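Local coordinates for protein structure-specific endonuclease subunit SLX4 (Thielavia terrestris, PDB 6SEI) that probably serves as the regulatory subunit of the SLX1-SLX4 structure-specific endonuclease, which cuts branched DNA during repair and recombination, at residues W59-Q64 with D71-P76. Numbering follows the deposited sequence.
Sequences WLNSGQ and DGEVAP. With CA (calcium ion), chain H.
N61 OD1 accepts the backbone N-H of V74, with 2.8 Å between OD1 and V74 N, in a nearly straight bond (167°), the donor lying 27° out of the plane of the side-chain carbonyl. In return N61 ND2 donates to V74 O at 3.0 Å, this time within the plane of that carbonyl and on a lone pair, so that one amide meets both backbone polar groups of V74. An asparagine suits the place because its amide offers an acceptor and a donor side by side, matching the N-H and C=O of an extended residue much as a neighbouring strand would, and the two bonds together fix its rotation. With CG anti to the carbonyl carbon (chi1 -61°), the amide is set against the backbone of V74. An alanine here would remove both bonds and is likely to leave the N-H and C=O of V74 without their mates, letting the loop drift from the helix.

The contact lies in the helical C-terminal domain of SLX4, where 71-76 lies in the loop that joins helix 53-67 to helix 76-85 and ends at the first residue of the latter, with A75 at its N-cap position. V74 turns its side chain inward, crossing that of N61 at about a right angle; its CG1 lies beside the N61 amide and also meets CB of L60 at 4.2 Å. Branched aliphatic residues fit here, since L60 and V74 both also pack on I23 of helix 12-29 and V79 of helix 76-85. The bent chain of E73, an exposed residue where a charge is readily tolerated, brings OE2 to 3.7 Å from N61 CB. Earlier in the loop, D71 binds a calcium ion through OD1 at 2.4 Å, a metal that D66 OD1 also ligates.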
# COMPACT_ATOMS: atom_id res chain seq x y z
N TRP B 59 49.77 11.36 -7.59
CA TRP B 59 50.65 10.30 -7.08
C TRP B 59 50.55 9.04 -7.93
O TRP B 59 51.56 8.36 -8.16
CB TRP B 59 50.30 10.00 -5.63
CG TRP B 59 51.17 8.95 -4.99
CD1 TRP B 59 52.43 9.12 -4.51
CD2 TRP B 59 50.82 7.58 -4.75
NE1 TRP B 59 52.90 7.93 -3.99
CE2 TRP B 59 51.93 6.97 -4.13
CE3 TRP B 59 49.68 6.81 -5.00
CZ2 TRP B 59 51.93 5.63 -3.75
CZ3 TRP B 59 49.68 5.48 -4.63
CH2 TRP B 59 50.80 4.90 -4.01
N LEU B 60 49.34 8.70 -8.40
CA LEU B 60 49.17 7.50 -9.20
C LEU B 60 49.83 7.63 -10.56
O LEU B 60 50.34 6.64 -11.10
CB LEU B 60 47.68 7.19 -9.36
CG LEU B 60 46.91 6.77 -8.11
CD1 LEU B 60 45.43 7.07 -8.27
CD2 LEU B 60 47.13 5.30 -7.79
N ASN B 61 49.84 8.83 -11.13
CA ASN B 61 50.42 9.06 -12.45
C ASN B 61 51.91 9.38 -12.40
O ASN B 61 52.51 9.62 -13.45
CB ASN B 61 49.68 10.19 -13.16
CG ASN B 61 48.22 9.87 -13.38
OD1 ASN B 61 47.86 8.75 -13.73
ND2 ASN B 61 47.36 10.87 -13.18
N SER B 62 52.51 9.38 -11.21
CA SER B 62 53.94 9.66 -11.04
C SER B 62 54.76 8.38 -10.91
O SER B 62 55.78 8.37 -10.20
CB SER B 62 54.16 10.55 -9.82
OG SER B 62 53.62 11.85 -10.03
N GLY B 63 54.34 7.31 -11.57
CA GLY B 63 55.06 6.04 -11.55
C GLY B 63 54.30 4.89 -10.94
O GLY B 63 54.70 3.73 -11.14
N GLN B 64 53.21 5.14 -10.21
CA GLN B 64 52.54 4.08 -9.47
C GLN B 64 51.79 3.13 -10.39
O GLN B 64 51.93 1.91 -10.29
CB GLN B 64 51.60 4.69 -8.44
CG GLN B 64 52.17 4.73 -7.04
CD GLN B 64 53.63 5.12 -7.01
OE1 GLN B 64 54.51 4.29 -6.75
NE2 GLN B 64 53.90 6.40 -7.28
N ASP B 71 50.20 1.16 -18.15
CA ASP B 71 50.64 2.31 -18.93
C ASP B 71 49.42 3.12 -19.32
O ASP B 71 48.49 2.60 -19.94
CB ASP B 71 51.41 1.85 -20.17
CG ASP B 71 52.38 0.73 -19.87
OD1 ASP B 71 52.77 0.58 -18.69
OD2 ASP B 71 52.77 0.01 -20.81
N GLY B 72 49.42 4.39 -18.96
CA GLY B 72 48.28 5.27 -19.18
C GLY B 72 48.09 6.18 -17.99
O GLY B 72 48.57 5.93 -16.88
N GLU B 73 47.37 7.27 -18.22
CA GLU B 73 47.15 8.29 -17.20
C GLU B 73 45.75 8.16 -16.63
O GLU B 73 44.80 7.82 -17.34
CB GLU B 73 47.37 9.69 -17.77
CG GLU B 73 48.83 10.02 -18.04
CD GLU B 73 49.26 11.34 -17.42
OE1 GLU B 73 48.61 12.37 -17.71
OE2 GLU B 73 50.23 11.33 -16.63
N VAL B 74 45.62 8.43 -15.34
CA VAL B 74 44.34 8.38 -14.64
C VAL B 74 43.81 9.80 -14.50
O VAL B 74 44.57 10.74 -14.27
CB VAL B 74 44.48 7.66 -13.28
CG1 VAL B 74 44.99 8.60 -12.19
CG2 VAL B 74 43.16 7.03 -12.86
N ALA B 75 42.50 9.95 -14.67
CA ALA B 75 41.89 11.27 -14.54
C ALA B 75 41.30 11.44 -13.15
O ALA B 75 40.78 10.47 -12.58
CB ALA B 75 40.80 11.47 -15.59
N PRO B 76 41.36 12.64 -12.58
CA PRO B 76 40.89 12.82 -11.19
C PRO B 76 39.46 12.37 -10.98
O PRO B 76 39.13 11.88 -9.89
CB PRO B 76 41.06 14.33 -10.94
CG PRO B 76 41.31 14.94 -12.29
CD PRO B 76 41.94 13.88 -13.13
CA CA H . 55.12 0.13 -18.69
O HOH W 1 56.32 2.14 -18.76